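Local coordinates for pesticidal crystal protein Cry2Aa (Bacillus thuringiensis serovar kurstaki, PDB 1I5P) that kills dipteran and lepidopteran larvae by binding to their midgut epithelial cells and promoting colloid-osmotic lysis, at residues L547-V559 with V565-N577. Sequence-based numbering, arbitrary orientation.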
ATOM      1  N   LEU A 547      -2.308  18.253  -7.488  1.00 15.04           N
ATOM      2  CA  LEU A 547      -2.192  17.025  -8.253  1.00 16.40           C
ATOM      3  C   LEU A 547      -0.726  16.653  -8.284  1.00 15.88           C
ATOM      4  O   LEU A 547       0.110  17.438  -8.736  1.00 15.79           O
ATOM      5  CB  LEU A 547      -2.714  17.198  -9.684  1.00 14.70           C
ATOM      6  CG  LEU A 547      -4.219  17.462  -9.844  1.00 17.57           C
ATOM      7  CD1 LEU A 547      -4.586  17.413 -11.315  1.00 14.71           C
ATOM      8  CD2 LEU A 547      -5.023  16.426  -9.072  1.00 11.11           C
ATOM      9  N   ARG A 548      -0.413  15.475  -7.754  1.00 15.88           N
ATOM     10  CA  ARG A 548       0.956  14.988  -7.768  1.00 16.38           C
ATOM     11  C   ARG A 548       1.083  14.283  -9.107  1.00 15.74           C
ATOM     12  O   ARG A 548       0.374  13.315  -9.381  1.00 14.81           O
ATOM     13  CB  ARG A 548       1.216  14.009  -6.615  1.00 14.52           C
ATOM     14  CG  ARG A 548       2.595  13.357  -6.678  1.00 14.66           C
ATOM     15  CD  ARG A 548       3.042  12.795  -5.332  1.00 17.16           C
ATOM     16  NE  ARG A 548       3.338  13.850  -4.364  1.00 14.17           N
ATOM     17  CZ  ARG A 548       3.878  13.643  -3.166  1.00 14.73           C
ATOM     18  NH1 ARG A 548       4.190  12.414  -2.776  1.00 14.04           N
ATOM     19  NH2 ARG A 548       4.112  14.668  -2.354  1.00 12.93           N
ATOM     20  N   VAL A 549       1.975  14.784  -9.952  1.00 17.62           N
ATOM     21  CA  VAL A 549       2.144  14.207 -11.274  1.00 17.00           C
ATOM     22  C   VAL A 549       3.591  14.177 -11.719  1.00 18.25           C
ATOM     23  O   VAL A 549       4.455  14.846 -11.147  1.00 16.41           O
ATOM     24  CB  VAL A 549       1.354  15.009 -12.338  1.00 17.68           C
ATOM     25  CG1 VAL A 549      -0.030  15.367 -11.813  1.00 14.54           C
ATOM     26  CG2 VAL A 549       2.126  16.276 -12.714  1.00 15.24           C
ATOM     27  N   SER A 550       3.836  13.396 -12.765  1.00 17.16           N
ATOM     28  CA  SER A 550       5.161  13.292 -13.353  1.00 18.75           C
ATOM     29  C   SER A 550       4.969  13.468 -14.852  1.00 19.41           C
ATOM     30  O   SER A 550       4.099  12.835 -15.450  1.00 19.22           O
ATOM     31  CB  SER A 550       5.787  11.927 -13.067  1.00 15.94           C
ATOM     32  OG  SER A 550       7.066  11.833 -13.676  1.00 16.15           O
ATOM     33  N   SER A 551       5.773  14.334 -15.454  1.00 20.94           N
ATOM     34  CA  SER A 551       5.665  14.584 -16.882  1.00 24.01           C
ATOM     35  C   SER A 551       7.047  14.852 -17.466  1.00 24.48           C
ATOM     36  O   SER A 551       7.547  15.977 -17.412  1.00 22.39           O
ATOM     37  CB  SER A 551       4.742  15.784 -17.129  1.00 23.92           C
ATOM     38  OG  SER A 551       4.548  16.012 -18.515  1.00 27.20           O
ATOM     39  N   ILE A 552       7.671  13.810 -18.004  1.00 25.78           N
ATOM     40  CA  ILE A 552       8.988  13.962 -18.604  1.00 27.58           C
ATOM     41  C   ILE A 552       8.748  14.469 -20.017  1.00 28.04           C
ATOM     42  O   ILE A 552       8.941  13.759 -21.001  1.00 28.67           O
ATOM     43  CB  ILE A 552       9.748  12.631 -18.644  1.00 26.65           C
ATOM     44  CG1 ILE A 552       9.581  11.898 -17.310  1.00 24.15           C
ATOM     45  CG2 ILE A 552      11.221  12.890 -18.930  1.00 23.26           C
ATOM     46  CD1 ILE A 552      10.009  12.712 -16.100  1.00 21.71           C
ATOM     47  N   GLY A 553       8.301  15.715 -20.082  1.00 30.09           N
ATOM     48  CA  GLY A 553       7.982  16.363 -21.337  1.00 30.45           C
ATOM     49  C   GLY A 553       6.872  17.333 -20.996  1.00 31.72           C
ATOM     50  O   GLY A 553       6.485  17.433 -19.830  1.00 28.67           O
ATOM     51  N   ASN A 554       6.355  18.053 -21.985  1.00 33.58           N
ATOM     52  CA  ASN A 554       5.284  19.003 -21.722  1.00 34.03           C
ATOM     53  C   ASN A 554       3.904  18.380 -21.811  1.00 32.73           C
ATOM     54  O   ASN A 554       3.648  17.497 -22.631  1.00 32.03           O
ATOM     55  CB  ASN A 554       5.356  20.187 -22.679  1.00 38.82           C
ATOM     56  CG  ASN A 554       6.451  21.158 -22.321  1.00 43.30           C
ATOM     57  OD1 ASN A 554       6.588  21.562 -21.168  1.00 46.79           O
ATOM     58  ND2 ASN A 554       7.237  21.551 -23.317  1.00 46.58           N
ATOM     59  N   SER A 555       3.023  18.859 -20.945  1.00 29.73           N
ATOM     60  CA  SER A 555       1.656  18.384 -20.894  1.00 28.38           C
ATOM     61  C   SER A 555       0.767  19.507 -20.375  1.00 25.93           C
ATOM     62  O   SER A 555       1.254  20.475 -19.788  1.00 25.73           O
ATOM     63  CB  SER A 555       1.557  17.157 -19.982  1.00 28.37           C
ATOM     64  OG  SER A 555       2.116  17.420 -18.706  1.00 34.06           O
ATOM     65  N   THR A 556      -0.534  19.385 -20.609  1.00 23.62           N
ATOM     66  CA  THR A 556      -1.478  20.394 -20.157  1.00 22.23           C
ATOM     67  C   THR A 556      -2.575  19.727 -19.341  1.00 21.03           C
ATOM     68  O   THR A 556      -3.176  18.742 -19.775  1.00 20.87           O
ATOM     69  CB  THR A 556      -2.119  21.134 -21.345  1.00 23.42           C
ATOM     70  OG1 THR A 556      -1.091  21.752 -22.128  1.00 25.34           O
ATOM     71  CG2 THR A 556      -3.086  22.208 -20.848  1.00 21.01           C
ATOM     72  N   ILE A 557      -2.832  20.269 -18.158  1.00 21.02           N
ATOM     73  CA  ILE A 557      -3.855  19.720 -17.284  1.00 19.71           C
ATOM     74  C   ILE A 557      -5.088  20.614 -17.230  1.00 19.07           C
ATOM     75  O   ILE A 557      -4.985  21.818 -17.002  1.00 17.17           O
ATOM     76  CB  ILE A 557      -3.324  19.540 -15.845  1.00 19.16           C
ATOM     77  CG1 ILE A 557      -2.048  18.699 -15.849  1.00 19.20           C
ATOM     78  CG2 ILE A 557      -4.375  18.850 -14.987  1.00 20.45           C
ATOM     79  CD1 ILE A 557      -1.398  18.575 -14.488  1.00 20.64           C
ATOM     80  N   ARG A 558      -6.251  20.013 -17.452  1.00 20.27           N
ATOM     81  CA  ARG A 558      -7.516  20.736 -17.400  1.00 20.67           C
ATOM     82  C   ARG A 558      -8.411  20.059 -16.371  1.00 20.55           C
ATOM     83  O   ARG A 558      -8.875  18.933 -16.570  1.00 18.38           O
ATOM     84  CB  ARG A 558      -8.198  20.745 -18.770  1.00 24.87           C
ATOM     85  CG  ARG A 558      -7.542  21.686 -19.782  1.00 30.60           C
ATOM     86  CD  ARG A 558      -8.252  21.638 -21.128  1.00 34.01           C
ATOM     87  NE  ARG A 558      -7.777  22.680 -22.040  1.00 37.64           N
ATOM     88  CZ  ARG A 558      -6.586  22.688 -22.630  1.00 38.22           C
ATOM     89  NH1 ARG A 558      -5.725  21.701 -22.415  1.00 38.64           N
ATOM     90  NH2 ARG A 558      -6.257  23.687 -23.438  1.00 41.19           N
ATOM     91  N   VAL A 559      -8.636  20.750 -15.262  1.00 19.06           N
ATOM     92  CA  VAL A 559      -9.459  20.221 -14.189  1.00 19.06           C
ATOM     93  C   VAL A 559     -10.813  20.910 -14.165  1.00 18.84           C
ATOM     94  O   VAL A 559     -10.900  22.136 -14.156  1.00 19.30           O
ATOM     95  CB  VAL A 559      -8.771  20.413 -12.820  1.00 18.57           C
ATOM     96  CG1 VAL A 559      -9.645  19.848 -11.714  1.00 15.34           C
ATOM     97  CG2 VAL A 559      -7.411  19.735 -12.826  1.00 15.20           C
ATOM     98  N   VAL A 565     -13.264  25.546 -14.482  1.00 30.23           N
ATOM     99  CA  VAL A 565     -12.272  24.861 -15.299  1.00 29.84           C
ATOM    100  C   VAL A 565     -10.895  25.459 -15.052  1.00 29.75           C
ATOM    101  O   VAL A 565     -10.647  26.615 -15.388  1.00 30.73           O
ATOM    102  CB  VAL A 565     -12.588  24.988 -16.802  1.00 30.62           C
ATOM    103  CG1 VAL A 565     -11.617  24.138 -17.610  1.00 29.61           C
ATOM    104  CG2 VAL A 565     -14.021  24.565 -17.068  1.00 32.41           C
ATOM    105  N   TYR A 566     -10.004  24.677 -14.455  1.00 27.80           N
ATOM    106  CA  TYR A 566      -8.653  25.152 -14.191  1.00 27.19           C
ATOM    107  C   TYR A 566      -7.706  24.552 -15.218  1.00 26.96           C
ATOM    108  O   TYR A 566      -7.716  23.344 -15.456  1.00 25.35           O
ATOM    109  CB  TYR A 566      -8.196  24.753 -12.787  1.00 26.34           C
ATOM    110  CG  TYR A 566      -9.097  25.228 -11.674  1.00 27.74           C
ATOM    111  CD1 TYR A 566     -10.240  24.512 -11.321  1.00 30.14           C
ATOM    112  CD2 TYR A 566      -8.803  26.389 -10.964  1.00 30.32           C
ATOM    113  CE1 TYR A 566     -11.066  24.937 -10.282  1.00 33.33           C
ATOM    114  CE2 TYR A 566      -9.623  26.826  -9.924  1.00 33.03           C
ATOM    115  CZ  TYR A 566     -10.749  26.095  -9.590  1.00 33.13           C
ATOM    116  OH  TYR A 566     -11.555  26.529  -8.567  1.00 35.71           O
ATOM    117  N   THR A 567      -6.884  25.402 -15.821  1.00 27.05           N
ATOM    118  CA  THR A 567      -5.935  24.947 -16.825  1.00 25.46           C
ATOM    119  C   THR A 567      -4.499  25.241 -16.413  1.00 25.00           C
ATOM    120  O   THR A 567      -4.141  26.384 -16.138  1.00 25.06           O
ATOM    121  CB  THR A 567      -6.209  25.617 -18.185  1.00 24.72           C
ATOM    122  OG1 THR A 567      -7.569  25.383 -18.566  1.00 22.47           O
ATOM    123  CG2 THR A 567      -5.288  25.055 -19.255  1.00 25.21           C
ATOM    124  N   VAL A 568      -3.681  24.197 -16.358  1.00 25.26           N
ATOM    125  CA  VAL A 568      -2.277  24.355 -16.003  1.00 26.99           C
ATOM    126  C   VAL A 568      -1.458  23.902 -17.199  1.00 27.40           C
ATOM    127  O   VAL A 568      -1.403  22.712 -17.513  1.00 25.26           O
ATOM    128  CB  VAL A 568      -1.896  23.509 -14.777  1.00 26.11           C
ATOM    129  CG1 VAL A 568      -0.445  23.763 -14.408  1.00 25.23           C
ATOM    130  CG2 VAL A 568      -2.810  23.854 -13.610  1.00 26.71           C
ATOM    131  N   SER A 569      -0.831  24.865 -17.867  1.00 28.75           N
ATOM    132  CA  SER A 569      -0.031  24.583 -19.052  1.00 30.94           C
ATOM    133  C   SER A 569       1.450  24.428 -18.762  1.00 30.01           C
ATOM    134  O   SER A 569       1.944  24.846 -17.719  1.00 30.92           O
ATOM    135  CB  SER A 569      -0.219  25.698 -20.083  1.00 31.82           C
ATOM    136  OG  SER A 569      -1.587  25.880 -20.388  1.00 36.39           O
ATOM    137  N   ASN A 570       2.154  23.825 -19.709  1.00 31.07           N
ATOM    138  CA  ASN A 570       3.586  23.619 -19.594  1.00 31.16           C
ATOM    139  C   ASN A 570       3.958  22.824 -18.352  1.00 29.61           C
ATOM    140  O   ASN A 570       4.938  23.131 -17.675  1.00 28.07           O
ATOM    141  CB  ASN A 570       4.303  24.971 -19.587  1.00 33.35           C
ATOM    142  CG  ASN A 570       3.987  25.798 -20.817  1.00 35.75           C
ATOM    143  OD1 ASN A 570       4.095  25.318 -21.946  1.00 38.82           O
ATOM    144  ND2 ASN A 570       3.595  27.050 -20.604  1.00 35.06           N
ATOM    145  N   VAL A 571       3.161  21.809 -18.046  1.00 27.56           N
ATOM    146  CA  VAL A 571       3.452  20.971 -16.896  1.00 25.45           C
ATOM    147  C   VAL A 571       4.600  20.074 -17.331  1.00 23.37           C
ATOM    148  O   VAL A 571       4.462  19.283 -18.259  1.00 22.09           O
ATOM    149  CB  VAL A 571       2.238  20.107 -16.503  1.00 25.86           C
ATOM    150  CG1 VAL A 571       2.621  19.139 -15.390  1.00 21.66           C
ATOM    151  CG2 VAL A 571       1.096  21.006 -16.048  1.00 26.86           C
ATOM    152  N   ASN A 572       5.742  20.216 -16.672  1.00 23.57           N
ATOM    153  CA  ASN A 572       6.910  19.419 -17.016  1.00 23.31           C
ATOM    154  C   ASN A 572       7.733  19.202 -15.764  1.00 22.12           C
ATOM    155  O   ASN A 572       8.204  20.162 -15.156  1.00 22.20           O
ATOM    156  CB  ASN A 572       7.759  20.147 -18.056  1.00 24.39           C
ATOM    157  CG  ASN A 572       8.731  19.227 -18.755  1.00 26.93           C
ATOM    158  OD1 ASN A 572       9.383  18.395 -18.123  1.00 24.68           O
ATOM    159  ND2 ASN A 572       8.839  19.375 -20.072  1.00 28.49           N
ATOM    160  N   THR A 573       7.915  17.944 -15.383  1.00 21.07           N
ATOM    161  CA  THR A 573       8.672  17.626 -14.176  1.00 19.08           C
ATOM    162  C   THR A 573      10.033  17.022 -14.489  1.00 19.81           C
ATOM    163  O   THR A 573      10.628  16.346 -13.649  1.00 15.79           O
ATOM    164  CB  THR A 573       7.894  16.637 -13.293  1.00 19.85           C
ATOM    165  OG1 THR A 573       7.783  15.381 -13.973  1.00 20.47           O
ATOM    166  CG2 THR A 573       6.494  17.173 -12.998  1.00 17.96           C
ATOM    167  N   THR A 574      10.524  17.267 -15.701  1.00 21.34           N
ATOM    168  CA  THR A 574      11.824  16.751 -16.118  1.00 22.40           C
ATOM    169  C   THR A 574      12.906  17.178 -15.134  1.00 22.87           C
ATOM    170  O   THR A 574      13.652  16.342 -14.620  1.00 19.77           O
ATOM    171  CB  THR A 574      12.211  17.262 -17.518  1.00 23.18           C
ATOM    172  OG1 THR A 574      11.249  16.808 -18.479  1.00 24.01           O
ATOM    173  CG2 THR A 574      13.583  16.746 -17.904  1.00 23.99           C
ATOM    174  N   THR A 575      12.981  18.482 -14.874  1.00 24.15           N
ATOM    175  CA  THR A 575      13.971  19.022 -13.948  1.00 26.15           C
ATOM    176  C   THR A 575      13.311  19.745 -12.772  1.00 26.19           C
ATOM    177  O   THR A 575      13.909  19.871 -11.704  1.00 27.59           O
ATOM    178  CB  THR A 575      14.942  19.988 -14.669  1.00 26.03           C
ATOM    179  OG1 THR A 575      14.200  20.961 -15.412  1.00 27.79           O
ATOM    180  CG2 THR A 575      15.843  19.214 -15.618  1.00 28.86           C
ATOM    181  N   ASN A 576      12.086  20.221 -12.977  1.00 25.18           N
ATOM    182  CA  ASN A 576      11.333  20.906 -11.931  1.00 24.89           C
ATOM    183  C   ASN A 576      10.492  19.871 -11.190  1.00 22.62           C
ATOM    184  O   ASN A 576       9.308  19.683 -11.484  1.00 22.38           O
ATOM    185  CB  ASN A 576      10.426  21.979 -12.539  1.00 28.02           C
ATOM    186  CG  ASN A 576      11.186  23.225 -12.941  1.00 33.36           C
ATOM    187  OD1 ASN A 576      10.859  23.868 -13.940  1.00 36.00           O
ATOM    188  ND2 ASN A 576      12.196  23.585 -12.156  1.00 34.62           N
ATOM    189  N   ASN A 577      11.125  19.200 -10.232  1.00 18.63           N
ATOM    190  CA  ASN A 577      10.481  18.160  -9.448  1.00 18.36           C
ATOM    191  C   ASN A 577      11.003  18.195  -8.012  1.00 18.97           C
ATOM    192  O   ASN A 577      11.870  19.001  -7.676  1.00 14.48           O
ATOM    193  CB  ASN A 577      10.774  16.797 -10.080  1.00 17.97           C
ATOM    194  CG  ASN A 577      12.261  16.561 -10.288  1.00 18.79           C
ATOM    195  OD1 ASN A 577      13.041  16.574  -9.335  1.00 17.13           O
ATOM    196  ND2 ASN A 577      12.663  16.350 -11.541  1.00 17.90           N
TER
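With chi1 at 66°, Thr573 holds OG1 between its own backbone N and carbonyl carbon, where it faces Ser551; Val571, whose CG1 lies anti to its N (174°), spreads its two methyls between Val549 and Ile557. Val571 ends, and Thr573 follows, the second strand of an antiparallel beta hairpin, 555-561 with 564-571, in the C-terminal, lectin-like jelly-roll domain. The evidence for the hairpin is a 169° angle between the axes of 555-559 and 565-569, and reciprocal N-H...O bonds joining Ile557 to Val568 and Val559 to Tyr566. Arg558 and Thr567 form the intervening non-hydrogen-bonded pair, their side chains side by side and Thr567 CG2 over one guanidinium face. The chain turns a corner at Asn570; Val571 N still donates to Ser555 O (2.9 Å), and from there the contact passes to the loop joining strand 541-550 to the hairpin. There Ser551 is gripped twice: its N donates almost straight to Thr573 OG1 (2.7 Å), and its O accepts from Thr573 N at 2.8 Å. Thr573 OG1 also bonds to Arg586 O, tying this corner to strand 585-597. On the buried side, Val571 CG2 meets Ile557 CD1 at 3.8 Å and CG1 meets Val549 CG2 at 4.0 Å, while Phe617 covers Val549 and Ser555. Asn572 OD1 closes an Asx turn by accepting from Thr574 N at 2.9 Å, in the carbonyl plane. The other end of that amide reaches back across the contact: Asn572 ND2 makes a weak 3.3 Å bond to Asn554 OD1, the two amide planes nearly perpendicular.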